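Local structure of profilin (Schizosaccharomyces pombe, 3D9Y) at residues Q67-I72 / E86-V91; S78-L83 / I114-A119; T9-L12 / K16-R19; S29-S34 / K94-V99; Q4-T9 / A119-G124. The protein binds monomeric actin and phosphatidylinositol bisphosphate, restraining actin polymerization at high concentration and promoting it at low, and is essential for cytokinesis in fission yeast. All coordinates share one frame; numbering follows the deposited sequence.

Contact 1. Residues Q67-I72 / E86-V91; sequences QKYITI and EGIICV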
# COMPACT_ATOMS: atom_id res chain seq x y z
N GLN A 67 8.59 -7.95 6.15
CA GLN A 67 9.38 -8.02 4.93
C GLN A 67 9.90 -6.64 4.56
O GLN A 67 9.16 -5.67 4.65
CB GLN A 67 8.49 -8.52 3.80
CG GLN A 67 9.24 -8.98 2.56
CD GLN A 67 9.56 -10.46 2.59
OE1 GLN A 67 9.40 -11.15 1.58
NE2 GLN A 67 9.99 -10.96 3.74
N LYS A 68 11.17 -6.55 4.15
CA LYS A 68 11.75 -5.28 3.69
C LYS A 68 11.86 -5.27 2.17
O LYS A 68 12.54 -6.12 1.59
CB LYS A 68 13.14 -5.03 4.31
CG LYS A 68 13.80 -3.76 3.77
CD LYS A 68 15.12 -3.42 4.45
CE LYS A 68 14.91 -2.82 5.82
NZ LYS A 68 16.12 -2.08 6.27
N TYR A 69 11.20 -4.29 1.55
CA TYR A 69 11.24 -4.10 0.10
C TYR A 69 12.19 -2.96 -0.24
O TYR A 69 12.36 -2.01 0.54
CB TYR A 69 9.86 -3.75 -0.44
CG TYR A 69 8.82 -4.82 -0.20
CD1 TYR A 69 8.39 -5.66 -1.23
CD2 TYR A 69 8.29 -5.02 1.06
CE1 TYR A 69 7.46 -6.65 -1.00
CE2 TYR A 69 7.35 -6.00 1.30
CZ TYR A 69 6.94 -6.82 0.27
OH TYR A 69 6.01 -7.79 0.50
N ILE A 70 12.80 -3.06 -1.41
CA ILE A 70 13.65 -2.01 -1.95
C ILE A 70 12.76 -0.93 -2.53
O ILE A 70 11.93 -1.22 -3.40
CB ILE A 70 14.56 -2.57 -3.06
CG1 ILE A 70 15.50 -3.64 -2.49
CG2 ILE A 70 15.34 -1.45 -3.73
N THR A 71 12.92 0.31 -2.06
CA THR A 71 12.12 1.43 -2.51
C THR A 71 12.50 1.82 -3.95
O THR A 71 13.69 2.02 -4.26
CB THR A 71 12.31 2.65 -1.57
OG1 THR A 71 12.09 2.26 -0.20
CG2 THR A 71 11.38 3.77 -1.92
N ILE A 72 11.51 1.92 -4.84
CA ILE A 72 11.75 2.35 -6.22
C ILE A 72 11.06 3.67 -6.58
O ILE A 72 11.42 4.34 -7.55
CB ILE A 72 11.38 1.25 -7.25
CG1 ILE A 72 9.88 0.91 -7.18
CG2 ILE A 72 12.27 0.01 -7.03
CD1 ILE A 72 9.37 0.10 -8.32
N GLU A 86 8.45 -9.60 -7.27
CA GLU A 86 7.22 -9.14 -6.63
C GLU A 86 7.40 -7.70 -6.16
O GLU A 86 8.50 -7.13 -6.27
CB GLU A 86 6.86 -10.05 -5.46
CG GLU A 86 6.86 -11.54 -5.83
CD GLU A 86 6.46 -12.45 -4.68
OE1 GLU A 86 7.30 -12.72 -3.80
OE2 GLU A 86 5.31 -12.94 -4.69
N GLY A 87 6.34 -7.10 -5.64
CA GLY A 87 6.45 -5.73 -5.14
C GLY A 87 5.24 -5.26 -4.38
O GLY A 87 4.30 -6.03 -4.11
N ILE A 88 5.28 -3.99 -4.03
CA ILE A 88 4.33 -3.40 -3.12
C ILE A 88 4.06 -1.98 -3.60
O ILE A 88 4.98 -1.27 -3.99
CB ILE A 88 4.90 -3.45 -1.67
CG1 ILE A 88 3.80 -3.22 -0.64
CG2 ILE A 88 6.05 -2.48 -1.49
CD1 ILE A 88 3.26 -4.49 -0.05
N ILE A 89 2.78 -1.62 -3.59
CA ILE A 89 2.30 -0.28 -3.99
C ILE A 89 1.52 0.32 -2.84
O ILE A 89 0.50 -0.24 -2.42
CB ILE A 89 1.34 -0.41 -5.17
CG1 ILE A 89 1.98 -1.17 -6.34
CG2 ILE A 89 0.77 0.99 -5.59
CD1 ILE A 89 3.19 -0.51 -7.00
N CYS A 90 2.00 1.43 -2.31
CA CYS A 90 1.36 2.14 -1.21
C CYS A 90 0.92 3.53 -1.69
O CYS A 90 1.73 4.29 -2.20
CB CYS A 90 2.32 2.30 -0.05
SG CYS A 90 3.02 0.75 0.55
N VAL A 91 -0.35 3.85 -1.49
CA VAL A 91 -0.90 5.10 -2.01
C VAL A 91 -1.77 5.76 -0.94
O VAL A 91 -2.70 5.14 -0.40
CB VAL A 91 -1.71 4.88 -3.29
CG1 VAL A 91 -2.14 6.21 -3.88
CG2 VAL A 91 -0.88 4.10 -4.31
O HOH W 1 7.30 -11.31 -0.82
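Tyr69 turns one face of its ring to Ile88, and the two side chains meet at about a right angle. The touching atom is the branch methyl Ile88 CG2, which sits 4.1 Å from the centroid of the Tyr69 ring and 21° off its normal. This is a CH-pi contact, displaced toward the rim near Tyr69 CG, 3.8 Å from Ile88 CG2. On the isoleucine the torsion explains the choice of branch: CG1 stands opposite the backbone N (chi1 -164°), and CG2, left between N and the carbonyl carbon, takes up the ring face. Strands 67-74 and 86-92 are next-but-one neighbours in the antiparallel profilin sheet, with strand 78-83 between them, and the pair closes over this middle strand on the face turned away from helix 108-125. Gly87 C comes obliquely to the ring, 4.3 Å from Tyr69 CE1. Leu64 of the edge strand and Val99 of the adjoining strand 96-102 also pack against Ile88, and Leu83 against Tyr69. At the margin a water lies 3.2 Å from Gln67 OE1 and 3.3 Å from Glu86 OE1, at most a long link between them.

Contact 2. Residues S78-L83 / I114-A119; sequences SIYGKL and ITEALA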
# COMPACT_ATOMS: atom_id res chain seq x y z
N SER A 78 2.70 8.51 -3.11
CA SER A 78 2.99 7.17 -3.65
C SER A 78 4.36 6.68 -3.17
O SER A 78 5.35 7.40 -3.30
CB SER A 78 2.97 7.23 -5.18
OG SER A 78 1.73 7.71 -5.68
N ILE A 79 4.38 5.48 -2.57
CA ILE A 79 5.61 4.79 -2.15
C ILE A 79 5.54 3.36 -2.69
O ILE A 79 4.63 2.62 -2.34
CB ILE A 79 5.74 4.75 -0.62
CG1 ILE A 79 5.97 6.17 -0.08
CG2 ILE A 79 6.90 3.81 -0.19
CD1 ILE A 79 5.88 6.29 1.41
N TYR A 80 6.45 3.03 -3.60
CA TYR A 80 6.44 1.73 -4.28
C TYR A 80 7.74 1.01 -3.95
O TYR A 80 8.80 1.64 -3.87
CB TYR A 80 6.40 1.85 -5.80
CG TYR A 80 5.25 2.60 -6.45
CD1 TYR A 80 4.12 3.01 -5.74
CD2 TYR A 80 5.32 2.91 -7.79
CE1 TYR A 80 3.07 3.70 -6.37
CE2 TYR A 80 4.29 3.60 -8.44
CZ TYR A 80 3.17 4.00 -7.72
OH TYR A 80 2.15 4.68 -8.36
N GLY A 81 7.67 -0.30 -3.82
CA GLY A 81 8.87 -1.11 -3.57
C GLY A 81 8.87 -2.40 -4.37
O GLY A 81 7.84 -2.82 -4.93
N LYS A 82 10.04 -3.03 -4.41
CA LYS A 82 10.19 -4.31 -5.08
C LYS A 82 11.04 -5.25 -4.23
O LYS A 82 11.89 -4.82 -3.45
CB LYS A 82 10.80 -4.13 -6.48
CG LYS A 82 12.24 -3.70 -6.51
CD LYS A 82 12.79 -3.68 -7.95
CE LYS A 82 14.30 -3.68 -7.97
NZ LYS A 82 14.87 -3.21 -9.28
N LEU A 83 10.77 -6.54 -4.39
CA LEU A 83 11.56 -7.59 -3.76
C LEU A 83 11.52 -8.75 -4.73
O LEU A 83 10.46 -9.37 -4.94
CB LEU A 83 10.97 -7.96 -2.41
CG LEU A 83 11.83 -8.72 -1.41
CD1 LEU A 83 13.14 -7.98 -1.13
CD2 LEU A 83 11.03 -8.92 -0.15
N ILE A 114 -4.10 0.18 -10.79
CA ILE A 114 -5.28 -0.24 -10.03
C ILE A 114 -5.35 0.47 -8.67
O ILE A 114 -6.38 1.04 -8.31
CB ILE A 114 -5.28 -1.78 -9.84
CG1 ILE A 114 -5.55 -2.47 -11.17
CG2 ILE A 114 -6.32 -2.23 -8.78
CD1 ILE A 114 -5.11 -3.89 -11.24
N THR A 115 -4.24 0.46 -7.94
CA THR A 115 -4.21 1.00 -6.57
C THR A 115 -4.32 2.52 -6.57
O THR A 115 -5.08 3.09 -5.77
CB THR A 115 -3.06 0.43 -5.75
OG1 THR A 115 -2.90 -0.94 -5.86
CG2 THR A 115 -2.88 1.02 -4.47
N GLU A 116 -3.64 3.18 -7.50
CA GLU A 116 -3.77 4.65 -7.65
C GLU A 116 -5.20 5.06 -8.01
O GLU A 116 -5.68 6.07 -7.56
CB GLU A 116 -2.80 5.17 -8.70
CG GLU A 116 -1.31 5.02 -8.32
CD GLU A 116 -0.74 6.11 -7.39
OE1 GLU A 116 -1.47 7.04 -6.98
OE2 GLU A 116 0.48 6.03 -7.07
N ALA A 117 -5.85 4.27 -8.86
CA ALA A 117 -7.22 4.56 -9.29
C ALA A 117 -8.18 4.43 -8.12
O ALA A 117 -9.05 5.29 -7.93
CB ALA A 117 -7.61 3.64 -10.43
N LEU A 118 -8.04 3.36 -7.33
CA LEU A 118 -8.88 3.19 -6.14
C LEU A 118 -8.66 4.34 -5.15
O LEU A 118 -9.59 4.80 -4.52
CB LEU A 118 -8.63 1.83 -5.47
CG LEU A 118 -9.66 1.38 -4.43
CD1 LEU A 118 -11.07 1.28 -5.04
CD2 LEU A 118 -9.24 0.07 -3.77
N ALA A 119 -7.42 4.79 -5.02
CA ALA A 119 -7.10 5.96 -4.18
C ALA A 119 -7.78 7.24 -4.67
O ALA A 119 -8.39 7.96 -3.88
CB ALA A 119 -5.60 6.14 -4.11
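Glu116 reaches out from its helix and places a single carboxylate oxygen between two hydroxyls of strand 78-83. Ser78 OG donates to Glu116 OE2 over 2.5 Å, and Tyr80 OH donates to the same Glu116 OE2 over an equally short 2.5 Å. The two donors use different sides of the oxygen. Ser78 approaches on the syn lone pair, toward the other carboxylate oxygen, whereas Tyr80 comes in on the anti side, 16° out of the carboxylate plane. The tyrosine ring is turned 66° from that plane and presents its edge, with Tyr80 CZ 3.4 Å from Glu116 OE2. A bend at chi2 (-82°) carries the glutamate carboxylate to this point. Two short bonds from different sides of one oxygen should restrain the carboxylate from turning, and its negative charge would probably be stabilised. Close packing is confined to this small polar knot.

Around OE1 the hold is slacker. Arg77 offers a long, weak ion pair, while Val91 rests against the carboxylate from the neighbouring strand. Both Tyr80 and Glu116 remain partly exposed, in contrast to the buried Ser78. Thus a strand in the middle of the sheet is tied by hydroxyl-carboxylate bonds to a helix lying across one face, here the C-terminal helix 108-125 of the profilin fold, which packs against the central antiparallel sheet.

Contact 3. Residues T9-L12 / K16-R19; sequences TSLL and KIDR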
# COMPACT_ATOMS: atom_id res chain seq x y z
N THR A 9 -12.86 -7.38 -2.77
CA THR A 9 -13.52 -7.24 -4.05
C THR A 9 -12.74 -6.32 -4.98
O THR A 9 -12.44 -6.68 -6.12
CB THR A 9 -14.97 -6.69 -3.86
OG1 THR A 9 -15.74 -7.64 -3.12
CG2 THR A 9 -15.65 -6.45 -5.21
N SER A 10 -12.38 -5.14 -4.49
CA SER A 10 -11.76 -4.14 -5.35
C SER A 10 -10.29 -4.38 -5.66
O SER A 10 -9.83 -4.04 -6.74
CB SER A 10 -11.96 -2.75 -4.75
OG SER A 10 -13.34 -2.47 -4.63
N LEU A 11 -9.54 -4.98 -4.74
CA LEU A 11 -8.11 -5.21 -5.01
C LEU A 11 -7.83 -6.68 -5.33
O LEU A 11 -7.42 -6.99 -6.44
CB LEU A 11 -7.26 -4.69 -3.85
CG LEU A 11 -7.36 -3.17 -3.62
CD1 LEU A 11 -6.66 -2.73 -2.35
CD2 LEU A 11 -6.84 -2.38 -4.81
N LEU A 12 -8.03 -7.58 -4.37
CA LEU A 12 -7.81 -9.01 -4.65
C LEU A 12 -8.68 -9.55 -5.80
O LEU A 12 -8.24 -10.43 -6.56
CB LEU A 12 -8.04 -9.86 -3.40
CG LEU A 12 -7.19 -9.58 -2.16
CD1 LEU A 12 -7.38 -10.67 -1.13
CD2 LEU A 12 -5.75 -9.45 -2.52
N LYS A 16 -4.80 -9.34 -9.97
CA LYS A 16 -3.48 -8.75 -10.19
C LYS A 16 -2.75 -8.41 -8.88
O LYS A 16 -1.54 -8.19 -8.88
CB LYS A 16 -3.60 -7.46 -11.02
CG LYS A 16 -4.46 -7.55 -12.29
CD LYS A 16 -3.77 -8.22 -13.44
CE LYS A 16 -4.61 -8.07 -14.72
NZ LYS A 16 -3.93 -8.61 -15.93
N ILE A 17 -3.50 -8.34 -7.79
CA ILE A 17 -3.00 -7.97 -6.48
C ILE A 17 -3.35 -9.11 -5.55
O ILE A 17 -4.52 -9.41 -5.40
CB ILE A 17 -3.65 -6.68 -6.00
CG1 ILE A 17 -3.13 -5.51 -6.84
CG2 ILE A 17 -3.39 -6.44 -4.50
CD1 ILE A 17 -3.93 -4.22 -6.72
N ASP A 18 -2.35 -9.73 -4.94
CA ASP A 18 -2.56 -10.99 -4.23
C ASP A 18 -2.68 -10.84 -2.70
O ASP A 18 -3.21 -11.73 -2.03
CB ASP A 18 -1.52 -12.05 -4.64
CG ASP A 18 -0.11 -11.68 -4.24
OD1 ASP A 18 0.15 -10.51 -3.95
OD2 ASP A 18 0.76 -12.59 -4.21
N ARG A 19 -2.21 -9.70 -2.17
CA ARG A 19 -2.44 -9.35 -0.76
C ARG A 19 -2.66 -7.84 -0.68
O ARG A 19 -2.14 -7.09 -1.51
CB ARG A 19 -1.25 -9.74 0.15
CG ARG A 19 -0.48 -11.00 -0.25
CD ARG A 19 0.55 -11.37 0.81
NE ARG A 19 -0.02 -12.21 1.86
CZ ARG A 19 0.58 -12.50 3.02
NH1 ARG A 19 1.79 -12.04 3.31
NH2 ARG A 19 -0.05 -13.27 3.90
O HOH W 2 -5.72 -11.32 -6.91
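Leu11 and Ile17 make the apolar part of this contact, meeting through their end methyls with Leu11 CD2 3.9 Å from Ile17 CD1. Ile17 CG1 lies opposite the carbonyl carbon (chi1 -70°), and the branch it carries ends in that CD1. Leu12 adds a second, looser touch, its CD2 standing 4.3 Å from Ile17 CG2. The same methyl approaches the backbone closely, with Leu12 CD2 3.1 Å from Ile17 O and 3.4 Å from Asp18 C, lying against the chain from the Ile17 carbonyl to the Asp18-Arg19 peptide.

A weak polar contact comes next. Leu12 CA directs its hydrogen at Ile17 O over 3.4 Å in an almost straight line, 174° at the hydrogen.

Water supplies the strong bonds. One molecule donates both its protons, at 2.7 Å to Leu12 O and 2.7 Å to Ile17 O, and joins the last turn of helix 3-12, of the wider pi type, to the chain leading into strand 19-24. Thr14 bonds both Leu11 O and Lys16 N. Ile17 also packs on Ile114 and Thr115 of helix 108-125. The chemistry implies a turn closed by apolar methyls, with Leu11 and Ile17 buried, while a water bridges Leu12 O and Ile17 O in place of direct backbone pairing.

Contact 4. Residues S29-S34 / K94-V99; sequences SVWAAS and KLCILV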
# COMPACT_ATOMS: atom_id res chain seq x y z
N SER A 29 -4.16 3.08 13.08
CA SER A 29 -4.92 1.83 12.99
C SER A 29 -4.99 1.24 11.58
O SER A 29 -4.74 1.94 10.59
CB SER A 29 -6.34 2.03 13.52
OG SER A 29 -7.05 2.95 12.71
N VAL A 30 -5.33 -0.04 11.53
CA VAL A 30 -5.56 -0.76 10.29
C VAL A 30 -7.06 -0.95 10.12
O VAL A 30 -7.72 -1.50 11.00
CB VAL A 30 -4.86 -2.11 10.32
N TRP A 31 -7.60 -0.48 9.00
CA TRP A 31 -9.04 -0.52 8.77
C TRP A 31 -9.52 -1.81 8.11
O TRP A 31 -10.66 -2.23 8.32
CB TRP A 31 -9.48 0.68 7.94
CG TRP A 31 -9.26 2.03 8.60
CD1 TRP A 31 -8.88 2.27 9.89
CD2 TRP A 31 -9.45 3.30 7.99
NE1 TRP A 31 -8.81 3.63 10.11
CE2 TRP A 31 -9.16 4.28 8.96
CE3 TRP A 31 -9.84 3.72 6.71
CZ2 TRP A 31 -9.24 5.65 8.69
CZ3 TRP A 31 -9.93 5.07 6.45
CH2 TRP A 31 -9.63 6.02 7.43
N ALA A 32 -8.66 -2.44 7.30
CA ALA A 32 -8.97 -3.71 6.63
C ALA A 32 -7.70 -4.39 6.14
O ALA A 32 -6.71 -3.73 5.85
CB ALA A 32 -9.89 -3.46 5.46
N ALA A 33 -7.73 -5.71 6.00
CA ALA A 33 -6.54 -6.45 5.55
C ALA A 33 -6.94 -7.84 5.07
O ALA A 33 -7.92 -8.40 5.55
CB ALA A 33 -5.53 -6.55 6.67
N SER A 34 -6.18 -8.37 4.12
CA SER A 34 -6.35 -9.73 3.63
C SER A 34 -5.71 -10.75 4.57
O SER A 34 -4.94 -10.39 5.46
CB SER A 34 -5.79 -9.88 2.22
OG SER A 34 -4.42 -9.56 2.15
N LYS A 94 -6.87 11.05 1.49
CA LYS A 94 -7.00 12.09 2.50
C LYS A 94 -6.88 11.50 3.90
O LYS A 94 -6.18 12.04 4.75
CB LYS A 94 -8.34 12.83 2.35
CG LYS A 94 -8.42 14.10 3.17
CD LYS A 94 -9.75 14.83 2.97
CE LYS A 94 -10.87 14.20 3.78
NZ LYS A 94 -12.17 14.94 3.66
N LEU A 95 -7.55 10.37 4.12
CA LEU A 95 -7.65 9.76 5.44
C LEU A 95 -6.99 8.38 5.57
O LEU A 95 -6.85 7.88 6.68
CB LEU A 95 -9.13 9.63 5.82
CG LEU A 95 -9.95 10.93 5.82
CD1 LEU A 95 -11.38 10.65 6.24
CD2 LEU A 95 -9.33 11.99 6.73
N CYS A 96 -6.57 7.77 4.45
CA CYS A 96 -6.00 6.42 4.48
C CYS A 96 -4.79 6.20 3.57
O CYS A 96 -4.39 7.08 2.79
CB CYS A 96 -7.08 5.37 4.17
SG CYS A 96 -8.71 6.03 3.69
N ILE A 97 -4.19 5.02 3.74
CA ILE A 97 -3.17 4.50 2.84
C ILE A 97 -3.59 3.12 2.35
O ILE A 97 -3.85 2.23 3.15
CB ILE A 97 -1.80 4.36 3.54
CG1 ILE A 97 -1.34 5.69 4.14
CG2 ILE A 97 -0.77 3.80 2.56
CD1 ILE A 97 -0.34 5.53 5.27
N LEU A 98 -3.64 2.95 1.03
CA LEU A 98 -3.88 1.64 0.42
C LEU A 98 -2.53 0.94 0.25
O LEU A 98 -1.57 1.57 -0.18
CB LEU A 98 -4.54 1.81 -0.94
CG LEU A 98 -5.82 2.64 -1.01
CD1 LEU A 98 -6.38 2.62 -2.41
CD2 LEU A 98 -6.85 2.14 -0.03
N VAL A 99 -2.47 -0.32 0.65
CA VAL A 99 -1.27 -1.14 0.50
C VAL A 99 -1.60 -2.37 -0.36
O VAL A 99 -2.41 -3.21 0.06
CB VAL A 99 -0.78 -1.59 1.88
CG1 VAL A 99 0.47 -2.43 1.77
CG2 VAL A 99 -0.53 -0.38 2.78
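Trp31 extends its indole toward Leu95 and Cys96 with CG opposite its carbonyl carbon (chi1 -63°) and chi2 near zero, which sends the six-membered ring out across the intervening strand 19-24. Cys96 meets it with an almost eclipsed chi1 of 6°. The sulfur approaches obliquely, 4.3 Å from the centroid of the Trp31 six-membered ring to Cys96 SG and 63° off the normal, so it lies neither over a face nor in the plane. Cys96 SG is modelled just 3.2 Å from Trp31 CZ3, and this short spacing together with the near-eclipsed torsion makes the sulfur position doubtful. More ordinary are Leu95 O at 3.4 Å from Trp31 CH2 and Leu95 CB at 4.0 Å from that same CH2. The pyrrole side has a weak, bent bond from Trp31 NE1 to Ser29 OG. Replacing Trp31 by alanine is likely to leave the Cys96 side chain and the Leu95 carbonyl without their aromatic cover and to open a gap over strand 19-24. Trp31 and Ala32 together oppose Ile22 in a classic beta bulge. Against the indole rests the ring of Trp3, and a glycerol, probably from crystallisation, lies about 3 Å from the Trp31 side chain. Paired tryptophans at the start of the N-terminal helix and on this edge strand are characteristic of the poly-proline binding site of profilins, which this surface probably forms.

Contact 5. Residues Q4-T9 / A119-G124; sequences QAYVDT and ADYLVG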
# COMPACT_ATOMS: atom_id res chain seq x y z
N GLN A 4 -13.26 -3.96 4.36
CA GLN A 4 -12.81 -5.29 3.94
C GLN A 4 -13.21 -5.57 2.48
O GLN A 4 -12.48 -6.24 1.76
CB GLN A 4 -13.34 -6.39 4.86
CG GLN A 4 -12.72 -7.77 4.60
CD GLN A 4 -11.20 -7.78 4.78
OE1 GLN A 4 -10.67 -7.14 5.69
NE2 GLN A 4 -10.49 -8.49 3.92
N ALA A 5 -14.36 -5.06 2.07
CA ALA A 5 -14.84 -5.25 0.70
C ALA A 5 -13.94 -4.56 -0.31
O ALA A 5 -13.79 -5.01 -1.44
CB ALA A 5 -16.24 -4.75 0.55
N TYR A 6 -13.36 -3.43 0.08
CA TYR A 6 -12.38 -2.75 -0.76
C TYR A 6 -11.16 -3.65 -0.97
O TYR A 6 -10.62 -3.74 -2.07
CB TYR A 6 -11.99 -1.39 -0.15
CG TYR A 6 -12.96 -0.28 -0.50
CD1 TYR A 6 -12.78 0.47 -1.65
CD2 TYR A 6 -14.04 0.02 0.32
CE1 TYR A 6 -13.67 1.49 -1.98
CE2 TYR A 6 -14.93 1.04 -0.01
CZ TYR A 6 -14.74 1.77 -1.16
OH TYR A 6 -15.60 2.78 -1.49
N VAL A 7 -10.72 -4.34 0.08
CA VAL A 7 -9.58 -5.24 -0.04
C VAL A 7 -9.92 -6.46 -0.91
O VAL A 7 -9.23 -6.75 -1.89
CB VAL A 7 -9.08 -5.69 1.36
CG1 VAL A 7 -8.15 -6.89 1.25
CG2 VAL A 7 -8.38 -4.53 2.05
N ASP A 8 -11.01 -7.14 -0.55
CA ASP A 8 -11.36 -8.42 -1.16
C ASP A 8 -11.88 -8.27 -2.59
O ASP A 8 -11.41 -8.93 -3.51
CB ASP A 8 -12.38 -9.16 -0.29
CG ASP A 8 -11.80 -9.65 1.03
OD1 ASP A 8 -10.56 -9.76 1.19
OD2 ASP A 8 -12.61 -9.94 1.94
N THR A 9 -12.86 -7.38 -2.77
CA THR A 9 -13.52 -7.24 -4.05
C THR A 9 -12.74 -6.32 -4.98
O THR A 9 -12.44 -6.68 -6.12
CB THR A 9 -14.97 -6.69 -3.86
OG1 THR A 9 -15.74 -7.64 -3.12
CG2 THR A 9 -15.65 -6.45 -5.21
N ALA A 119 -7.42 4.79 -5.02
CA ALA A 119 -7.10 5.96 -4.18
C ALA A 119 -7.78 7.24 -4.67
O ALA A 119 -8.39 7.96 -3.88
CB ALA A 119 -5.60 6.14 -4.11
N ASP A 120 -7.68 7.50 -5.98
CA ASP A 120 -8.33 8.65 -6.61
C ASP A 120 -9.83 8.62 -6.41
O ASP A 120 -10.44 9.66 -6.14
CB ASP A 120 -8.02 8.68 -8.10
CG ASP A 120 -6.62 9.17 -8.40
OD1 ASP A 120 -6.00 9.82 -7.53
OD2 ASP A 120 -6.14 8.91 -9.54
N TYR A 121 -10.43 7.45 -6.58
CA TYR A 121 -11.86 7.24 -6.27
C TYR A 121 -12.17 7.65 -4.83
O TYR A 121 -13.04 8.48 -4.59
CB TYR A 121 -12.25 5.78 -6.49
CG TYR A 121 -13.65 5.41 -6.07
CD1 TYR A 121 -14.74 5.70 -6.88
CD2 TYR A 121 -13.89 4.72 -4.89
CE1 TYR A 121 -16.03 5.33 -6.51
CE2 TYR A 121 -15.16 4.35 -4.51
CZ TYR A 121 -16.24 4.64 -5.33
OH TYR A 121 -17.52 4.27 -4.96
N LEU A 122 -11.44 7.07 -3.89
CA LEU A 122 -11.65 7.38 -2.49
C LEU A 122 -11.45 8.87 -2.19
O LEU A 122 -12.20 9.43 -1.40
CB LEU A 122 -10.77 6.51 -1.59
CG LEU A 122 -11.18 5.03 -1.52
CD1 LEU A 122 -10.09 4.21 -0.87
CD2 LEU A 122 -12.50 4.86 -0.78
N VAL A 123 -10.48 9.51 -2.83
CA VAL A 123 -10.30 10.97 -2.66
C VAL A 123 -11.53 11.73 -3.17
O VAL A 123 -12.03 12.64 -2.49
CB VAL A 123 -8.98 11.47 -3.29
CG1 VAL A 123 -8.89 12.99 -3.30
CG2 VAL A 123 -7.79 10.90 -2.52
N GLY A 124 -12.03 11.34 -4.35
CA GLY A 124 -13.23 11.95 -4.93
C GLY A 124 -14.46 11.78 -4.05
O GLY A 124 -15.31 12.66 -3.98
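Tyr6 carries the contact, reaching from helix 3-12 to Tyr121 and Leu122 of helix 108-125. Between the aromatic residues the meeting is edge to edge, with no stack: Tyr6 OH lies 3.4 Å from Tyr121 CE2, in the plane of the Tyr121 ring, and the two side chains cross at about a right angle. Tyr121 is thrown toward its partner because its CG stands opposite the backbone N (chi1 174°).

Aliphatic packing comes from Leu122, whose CD2 touches the tyrosine at 3.8 Å from Tyr6 CE1. Here the two side chains slide past each other in opposite directions, and the methyl approaches the ring obliquely. Without the phenol, as with an alanine here, Leu122 CD2 would probably lose its aromatic neighbour and a gap would open between the helices.

The polar bonds do not join the two helices. Gln4 NE2 donates to Asp8 OD1 over 3.0 Å, with the acceptor in its amide plane but met from 45° above the carboxylate plane, and a weak bond to Asp8 OD2 goes with it. The same amide also donates to Ala33 O, which ties the helix to strand 30-33.

Tyr6, whose ring meets that of Trp3 at about 35°, probably belongs to the poly-proline binding surface between the terminal helices, as in other profilins. Both helices lie on one face of the sheet: Tyr6 and Val7 rest on Ile22 of strand 19-24, Leu122 on Leu98 of strand 96-102, and Gln4 and Val7 on Ala32 of the outer strand 30-33.

Contact 1 alone is wholly buried, an apolar touch between next-but-one strands; contacts 2 to 5 are all partly buried. Contact 4 repeats the spacing of contact 1 further across the sheet, but with aromatic and sulfur atoms. Contacts 2 and 5 share helix 108-125, yet differ in chemistry: the first binds it to the sheet by short polar bonds, the second to helix 3-12 by rings and methyls. Contact 3 uses the other end of helix 3-12 and relies partly on water. Leu98 and Val91 connect the groups, both packing on Ala119. Contacts 4 and 5 have centres about 10 Å apart, one lying between strands and the other between the terminal helices, whereas contacts 1 and 5 lie on opposite sides of the chain's centre.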